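Local coordinates for protein ferredoxin--NADP reductase, apicoplast (Plasmodium falciparum, PDB 3JQQ) that transfers electrons between ferredoxin and NADP(H) in the apicoplast through a bound FAD, and may serve the terminal step of isoprenoid precursor synthesis, at residues 29-34 with 220-225; 33-38 with 115-120. The protein carries 1 engineered substitution. All blocks are in the same frame, centred on the assembly; numbering follows the deposited sequence.

Contact 1 (29-34 with 220-225); sequences PNSPNE and EDSILY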
loop_
_atom_site.group_PDB
_atom_site.type_symbol
_atom_site.label_atom_id
_atom_site.label_comp_id
_atom_site.label_asym_id
_atom_site.label_seq_id
_atom_site.Cartn_x
_atom_site.Cartn_y
_atom_site.Cartn_z
ATOM N N PRO B 29 20.693 2.642 -11.621
ATOM C CA PRO B 29 21.452 2.377 -10.392
ATOM C C PRO B 29 21.122 3.242 -9.171
ATOM O O PRO B 29 21.109 2.727 -8.052
ATOM C CB PRO B 29 22.902 2.600 -10.829
ATOM C CG PRO B 29 22.904 2.219 -12.265
ATOM C CD PRO B 29 21.569 2.669 -12.808
ATOM N N ASN B 30 20.875 4.532 -9.367
ATOM C CA ASN B 30 20.596 5.416 -8.236
ATOM C C ASN B 30 19.210 5.209 -7.617
ATOM O O ASN B 30 18.850 5.884 -6.654
ATOM C CB ASN B 30 20.801 6.885 -8.620
ATOM C CG ASN B 30 22.268 7.249 -8.782
ATOM O OD1 ASN B 30 22.615 8.142 -9.558
ATOM N ND2 ASN B 30 23.136 6.555 -8.052
ATOM N N SER B 31 18.438 4.278 -8.170
ATOM C CA SER B 31 17.117 3.966 -7.631
ATOM C C SER B 31 17.230 3.006 -6.451
ATOM O O SER B 31 18.040 2.081 -6.480
ATOM C CB SER B 31 16.219 3.360 -8.714
ATOM O OG SER B 31 14.907 3.129 -8.224
ATOM N N PRO B 32 16.427 3.234 -5.400
ATOM C CA PRO B 32 16.369 2.320 -4.262
ATOM C C PRO B 32 15.395 1.182 -4.527
ATOM O O PRO B 32 15.267 0.264 -3.716
ATOM C CB PRO B 32 15.841 3.207 -3.134
ATOM C CG PRO B 32 14.997 4.218 -3.829
ATOM C CD PRO B 32 15.647 4.463 -5.168
ATOM N N ASN B 33 14.720 1.250 -5.669
ATOM C CA ASN B 33 13.721 0.259 -6.031
ATOM C C ASN B 33 14.250 -0.843 -6.934
ATOM O O ASN B 33 15.259 -0.679 -7.619
ATOM C CB ASN B 33 12.537 0.940 -6.717
ATOM C CG ASN B 33 11.805 1.881 -5.798
ATOM O OD1 ASN B 33 11.652 1.608 -4.606
ATOM N ND2 ASN B 33 11.336 2.997 -6.343
ATOM N N GLU B 34 13.551 -1.971 -6.919
ATOM C CA GLU B 34 13.793 -3.046 -7.860
ATOM C C GLU B 34 12.491 -3.289 -8.606
ATOM O O GLU B 34 11.472 -3.617 -7.998
ATOM C CB GLU B 34 14.229 -4.318 -7.129
ATOM C CG GLU B 34 14.685 -5.437 -8.057
ATOM C CD GLU B 34 15.157 -6.669 -7.307
ATOM O OE1 GLU B 34 15.050 -6.691 -6.063
ATOM O OE2 GLU B 34 15.633 -7.618 -7.966
ATOM N N GLU B 220 15.237 10.548 -10.481
ATOM C CA GLU B 220 15.324 10.348 -11.929
ATOM C C GLU B 220 15.510 8.880 -12.324
ATOM O O GLU B 220 14.941 8.417 -13.313
ATOM C CB GLU B 220 16.461 11.185 -12.527
ATOM C CG GLU B 220 16.315 12.692 -12.349
ATOM C CD GLU B 220 16.877 13.191 -11.027
ATOM O OE1 GLU B 220 17.034 12.371 -10.094
ATOM O OE2 GLU B 220 17.161 14.407 -10.924
ATOM N N ASP B 221 16.319 8.155 -11.558
ATOM C CA ASP B 221 16.609 6.760 -11.870
ATOM C C ASP B 221 15.431 5.842 -11.555
ATOM O O ASP B 221 15.471 4.648 -11.848
ATOM C CB ASP B 221 17.862 6.285 -11.130
ATOM C CG ASP B 221 19.147 6.756 -11.792
ATOM O OD1 ASP B 221 19.095 7.702 -12.609
ATOM O OD2 ASP B 221 20.213 6.179 -11.487
ATOM N N SER B 222 14.383 6.406 -10.960
ATOM C CA SER B 222 13.211 5.624 -10.582
ATOM C C SER B 222 12.059 5.780 -11.571
ATOM O O SER B 222 11.027 5.133 -11.429
ATOM C CB SER B 222 12.752 5.987 -9.167
ATOM O OG SER B 222 13.756 5.681 -8.212
ATOM N N ILE B 223 12.242 6.636 -12.574
ATOM C CA ILE B 223 11.235 6.797 -13.615
ATOM C C ILE B 223 11.095 5.502 -14.405
ATOM O O ILE B 223 12.049 5.031 -15.027
ATOM C CB ILE B 223 11.584 7.939 -14.587
ATOM C CG1 ILE B 223 11.745 9.256 -13.829
ATOM C CG2 ILE B 223 10.516 8.068 -15.663
ATOM C CD1 ILE B 223 12.330 10.365 -14.668
ATOM N N LEU B 224 9.911 4.920 -14.366
ATOM C CA LEU B 224 9.639 3.709 -15.116
ATOM C C LEU B 224 9.303 4.064 -16.562
ATOM O O LEU B 224 8.571 5.019 -16.818
ATOM C CB LEU B 224 8.501 2.929 -14.457
ATOM C CG LEU B 224 8.773 2.639 -12.976
ATOM C CD1 LEU B 224 7.616 1.895 -12.328
ATOM C CD2 LEU B 224 10.075 1.866 -12.814
ATOM N N TYR B 225 9.852 3.304 -17.499
ATOM C CA TYR B 225 9.618 3.531 -18.927
ATOM C C TYR B 225 10.116 4.907 -19.385
ATOM O O TYR B 225 9.481 5.578 -20.198
ATOM C CB TYR B 225 8.147 3.314 -19.280
ATOM C CG TYR B 225 7.689 1.883 -19.067
ATOM C CD1 TYR B 225 8.135 0.861 -19.889
ATOM C CD2 TYR B 225 6.809 1.557 -18.040
ATOM C CE1 TYR B 225 7.726 -0.447 -19.696
ATOM C CE2 TYR B 225 6.396 0.250 -17.841
ATOM C CZ TYR B 225 6.861 -0.747 -18.673
ATOM O OH TYR B 225 6.460 -2.048 -18.481
HETATM O O HOH W 1 22.861 6.576 -11.993
HETATM O O HOH W 2 10.341 3.567 -9.261
#

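Contact 2 (33-38 with 115-120); sequences NEVYHL and SVAIKI. With FAD (flavin-adenine dinucleotide), chain I.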
loop_
_atom_site.group_PDB
_atom_site.type_symbol
_atom_site.label_atom_id
_atom_site.label_comp_id
_atom_site.label_asym_id
_atom_site.label_seq_id
_atom_site.Cartn_x
_atom_site.Cartn_y
_atom_site.Cartn_z
ATOM N N ASN B 33 14.720 1.250 -5.669
ATOM C CA ASN B 33 13.721 0.259 -6.031
ATOM C C ASN B 33 14.250 -0.843 -6.934
ATOM O O ASN B 33 15.259 -0.679 -7.619
ATOM C CB ASN B 33 12.537 0.940 -6.717
ATOM C CG ASN B 33 11.805 1.881 -5.798
ATOM O OD1 ASN B 33 11.652 1.608 -4.606
ATOM N ND2 ASN B 33 11.336 2.997 -6.343
ATOM N N GLU B 34 13.551 -1.971 -6.919
ATOM C CA GLU B 34 13.793 -3.046 -7.860
ATOM C C GLU B 34 12.491 -3.289 -8.606
ATOM O O GLU B 34 11.472 -3.617 -7.998
ATOM C CB GLU B 34 14.229 -4.318 -7.129
ATOM C CG GLU B 34 14.685 -5.437 -8.057
ATOM C CD GLU B 34 15.157 -6.669 -7.307
ATOM O OE1 GLU B 34 15.050 -6.691 -6.063
ATOM O OE2 GLU B 34 15.633 -7.618 -7.966
ATOM N N VAL B 35 12.508 -3.104 -9.919
ATOM C CA VAL B 35 11.314 -3.374 -10.709
ATOM C C VAL B 35 11.633 -3.968 -12.078
ATOM O O VAL B 35 12.507 -3.487 -12.804
ATOM C CB VAL B 35 10.359 -2.143 -10.784
ATOM C CG1 VAL B 35 11.088 -0.850 -10.415
ATOM C CG2 VAL B 35 9.694 -2.050 -12.143
ATOM N N TYR B 36 10.927 -5.044 -12.405
ATOM C CA TYR B 36 11.194 -5.791 -13.621
ATOM C C TYR B 36 10.087 -5.619 -14.650
ATOM O O TYR B 36 8.898 -5.709 -14.333
ATOM C CB TYR B 36 11.439 -7.275 -13.305
ATOM C CG TYR B 36 12.737 -7.502 -12.565
ATOM C CD1 TYR B 36 12.761 -7.641 -11.182
ATOM C CD2 TYR B 36 13.948 -7.540 -13.247
ATOM C CE1 TYR B 36 13.954 -7.828 -10.500
ATOM C CE2 TYR B 36 15.147 -7.726 -12.574
ATOM C CZ TYR B 36 15.140 -7.867 -11.200
ATOM O OH TYR B 36 16.322 -8.053 -10.522
ATOM N N HIS B 37 10.498 -5.337 -15.880
ATOM C CA HIS B 37 9.604 -5.299 -17.023
ATOM C C HIS B 37 9.576 -6.688 -17.645
ATOM O O HIS B 37 10.608 -7.196 -18.083
ATOM C CB HIS B 37 10.113 -4.270 -18.036
ATOM C CG HIS B 37 9.522 -4.407 -19.405
ATOM N ND1 HIS B 37 8.304 -3.861 -19.748
ATOM C CD2 HIS B 37 9.995 -5.003 -20.526
ATOM C CE1 HIS B 37 8.047 -4.121 -21.018
ATOM N NE2 HIS B 37 9.058 -4.813 -21.513
ATOM N N LEU B 38 8.402 -7.312 -17.661
ATOM C CA LEU B 38 8.263 -8.648 -18.230
ATOM C C LEU B 38 7.633 -8.588 -19.614
ATOM O O LEU B 38 6.552 -8.029 -19.780
ATOM C CB LEU B 38 7.397 -9.537 -17.328
ATOM C CG LEU B 38 7.827 -9.813 -15.885
ATOM C CD1 LEU B 38 6.793 -10.675 -15.177
ATOM C CD2 LEU B 38 9.195 -10.484 -15.845
ATOM N N SER B 115 3.115 -6.455 -21.986
ATOM C CA SER B 115 4.083 -5.923 -21.027
ATOM C C SER B 115 3.484 -5.795 -19.634
ATOM O O SER B 115 2.276 -5.643 -19.473
ATOM C CB SER B 115 4.572 -4.540 -21.463
ATOM O OG SER B 115 4.942 -4.522 -22.827
ATOM N N VAL B 116 4.354 -5.831 -18.633
ATOM C CA VAL B 116 3.976 -5.641 -17.246
ATOM C C VAL B 116 5.214 -5.191 -16.480
ATOM O O VAL B 116 6.316 -5.673 -16.744
ATOM C CB VAL B 116 3.427 -6.946 -16.635
ATOM C CG1 VAL B 116 3.955 -7.141 -15.221
ATOM C CG2 VAL B 116 1.899 -6.950 -16.666
ATOM N N ALA B 117 5.042 -4.246 -15.560
ATOM C CA ALA B 117 6.150 -3.783 -14.728
ATOM C C ALA B 117 5.860 -4.070 -13.264
ATOM O O ALA B 117 4.873 -3.583 -12.707
ATOM C CB ALA B 117 6.404 -2.303 -14.945
ATOM N N ILE B 118 6.728 -4.861 -12.644
ATOM C CA ILE B 118 6.491 -5.350 -11.293
ATOM C C ILE B 118 7.582 -4.916 -10.327
ATOM O O ILE B 118 8.749 -5.273 -10.482
ATOM C CB ILE B 118 6.377 -6.887 -11.270
ATOM C CG1 ILE B 118 5.227 -7.346 -12.166
ATOM C CG2 ILE B 118 6.182 -7.392 -9.844
ATOM C CD1 ILE B 118 5.049 -8.840 -12.202
ATOM N N LYS B 119 7.184 -4.132 -9.332
ATOM C CA LYS B 119 8.062 -3.737 -8.242
ATOM C C LYS B 119 8.253 -4.935 -7.319
ATOM O O LYS B 119 7.292 -5.623 -6.976
ATOM C CB LYS B 119 7.438 -2.565 -7.479
ATOM C CG LYS B 119 8.322 -1.921 -6.408
ATOM C CD LYS B 119 7.513 -0.906 -5.602
ATOM C CE LYS B 119 8.228 -0.465 -4.325
ATOM N NZ LYS B 119 9.015 0.791 -4.507
ATOM N N ILE B 120 9.498 -5.199 -6.939
ATOM C CA ILE B 120 9.801 -6.311 -6.049
ATOM C C ILE B 120 9.813 -5.818 -4.610
ATOM O O ILE B 120 10.678 -5.037 -4.219
ATOM C CB ILE B 120 11.142 -6.972 -6.399
ATOM C CG1 ILE B 120 11.138 -7.440 -7.857
ATOM C CG2 ILE B 120 11.435 -8.134 -5.462
ATOM C CD1 ILE B 120 9.981 -8.361 -8.208
HETATM P PA FAD I . 2.401 -9.583 -0.638
HETATM O O1A FAD I . 0.953 -9.702 -1.050
HETATM O O2A FAD I . 2.982 -10.938 -0.311
HETATM O O5B FAD I . 2.548 -8.556 0.598
HETATM C C5B FAD I . 2.199 -7.196 0.449
HETATM C C4B FAD I . 3.249 -6.295 1.093
HETATM O O4B FAD I . 3.471 -6.668 2.443
HETATM C C3B FAD I . 4.585 -6.408 0.382
HETATM O O3B FAD I . 5.193 -5.138 0.376
HETATM C C2B FAD I . 5.389 -7.345 1.260
HETATM O O2B FAD I . 6.758 -7.015 1.233
HETATM C C1B FAD I . 4.796 -7.132 2.642
HETATM N N9A FAD I . 4.769 -8.374 3.437
HETATM C C8A FAD I . 4.227 -9.579 3.075
HETATM N N7A FAD I . 4.404 -10.453 4.096
HETATM C C5A FAD I . 5.044 -9.818 5.102
HETATM C C6A FAD I . 5.465 -10.239 6.358
HETATM N N6A FAD I . 5.329 -11.513 6.721
HETATM N N1A FAD I . 6.110 -9.345 7.186
HETATM C C2A FAD I . 6.331 -8.050 6.767
HETATM N N3A FAD I . 5.911 -7.643 5.518
HETATM C C4A FAD I . 5.277 -8.513 4.699
HETATM N N1 FAD I . 2.037 -3.764 -8.674
HETATM C C2 FAD I . 3.093 -3.632 -9.547
HETATM O O2 FAD I . 4.234 -3.876 -9.152
HETATM N N3 FAD I . 2.872 -3.230 -10.851
HETATM C C4 FAD I . 1.593 -2.955 -11.285
HETATM O O4 FAD I . 1.398 -2.595 -12.444
HETATM C C4X FAD I . 0.526 -3.086 -10.405
HETATM N N5 FAD I . -0.755 -2.813 -10.835
HETATM C C5X FAD I . -1.804 -2.948 -9.951
HETATM C C6 FAD I . -3.096 -2.671 -10.387
HETATM C C7 FAD I . -4.164 -2.802 -9.512
HETATM C C7M FAD I . -5.559 -2.503 -9.986
HETATM C C8 FAD I . -3.933 -3.213 -8.199
HETATM C C8M FAD I . -5.075 -3.359 -7.231
HETATM C C9 FAD I . -2.641 -3.487 -7.767
HETATM C C9A FAD I . -1.571 -3.356 -8.636
HETATM N N10 FAD I . -0.286 -3.640 -8.200
HETATM C C10 FAD I . 0.756 -3.493 -9.093
HETATM C "C1'" FAD I . -0.026 -4.255 -6.838
HETATM C "C2'" FAD I . 0.285 -5.755 -6.932
HETATM O "O2'" FAD I . -0.874 -6.438 -7.342
HETATM C "C3'" FAD I . 0.736 -6.431 -5.627
HETATM O "O3'" FAD I . -0.038 -5.983 -4.536
HETATM C "C4'" FAD I . 2.222 -6.256 -5.318
HETATM O "O4'" FAD I . 2.974 -6.914 -6.312
HETATM C "C5'" FAD I . 2.565 -6.880 -3.969
HETATM O "O5'" FAD I . 2.262 -8.253 -4.051
HETATM P P FAD I . 3.169 -9.367 -3.325
HETATM O O1P FAD I . 2.468 -10.704 -3.388
HETATM O O2P FAD I . 4.551 -9.447 -3.933
HETATM O O3P FAD I . 3.252 -8.862 -1.799
HETATM O O HOH W 3 11.614 -2.245 -4.617
#

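Contact 1 (29-34 with 220-225)
Ser31 of the loop 29-34 and Asp221 of the 3-10 segment 220-222 have their CA atoms 5.1 Å apart. Asp221 buries the most surface here. Its OD2 takes the backbone N of Asn30 at 2.8 Å through the anti lone pair, with a bent N-H...O angle of 147°; a short acidic side chain suits a place facing a backbone N-H. The Asn30 side-chain amide and the Asp221 carboxylate lie 13° from parallel, and a water donates to Asp221 OD2 and, weakly, to Asn30 OD1. Ser31 OG stands anti to its own backbone N (chi1 -176°), which carries it over to Ser222, and it donates to Ser222 OG at 2.8 Å. The same OG accepts from Asn33 N at 3.2 Å, closing an ST turn, so one small hydroxyl both folds its loop and ties it to residues 220-222. A second water joins Asn33 ND2 to Ser222 O, while Asn33 OD1 is held by Lys119. Asn219 bonds both sides, OD1 to Ser222 OG and ND2 to Asn30 O. Behind the turn, Ser222 packs on Val217 of strand 211-217 and Ile223 on strands 211-217 and 240-246, just before helix 226-235.

Contact 2 (33-38 with 115-120)
Val35 to Leu38 runs antiparallel to Ser115 to Lys119, with strand directions 161° apart, as neighbours in the antiparallel sheet of the FAD-binding domain, the flavin-binding barrel of the ferredoxin-NADP reductase family. Strand 115-119 meets the isoalloxazine through its backbone: FAD N3 donates to Ala117 O at 2.8 Å, and Lys119 N donates to FAD O2 at 3.0 Å. One donor and one acceptor, two residues apart, thus read the pyrimidine edge, and the small side chain of Ala117 fits against Leu26. Strand 35-38 holds that backbone from its other side. Tyr36 and Ile118 form a hydrogen-bonded pair, each N bonding the other's O; Leu38 N bonds Val116 O, and Ile120 N meets Glu34 O at 2.7 Å, nearly straight.

On the face that carries Tyr36, Leu38 and Ile118, apolar side chains pack across the pair. Leu38 CD1 touches Ile118 CD1 at 3.9 Å, and Ile120 CG1 comes to the Tyr36 ring at its edge, 3.7 Å from CD1. The ring's hydroxyl donates to the anti lone pair of Glu34 OE2, which also forms a salt bridge with Lys143 of helix 137-144; Ile118 and Ile120 pack on Ile142 of that helix. On the opposite face, His37 ND1 is bonded to Tyr225 OH.

Lys119 takes part in both nucleotide sites: its backbone serves FAD, while its ammonium pairs with the bound adenosine-2'-5'-diphosphate. A long, flexible side chain suits this reach, and the last bend (chi4 94°) turns NZ to Asn33. There NZ donates to Asn33 OD1 at 2.8 Å, from above the amide carbonyl plane, 72° out of it.

Contacts 1 and 2 have centres 11 Å apart and share Asn33 and Glu34, where the loop after strand 16-25 leads into strand 35-41. The loop 29-34 meets residues 220-225, which follow strand 211-217 of the parallel sheet, and the strand after the loop pairs with strand 114-123 in the antiparallel sheet. Contact 2 therefore lies within the FAD-binding domain, whereas contact 1 joins it to the NAD-binding domain. The two also touch directly: the Tyr225 hydroxyl packs on Ala117 CB, and Leu224 CD2 lies against Val35 CG1. Asn33 and Lys119 both line the adenosine-2'-5'-diphosphate pocket, and the Lys119 backbone also binds the flavin, so the two sites meet at this domain junction.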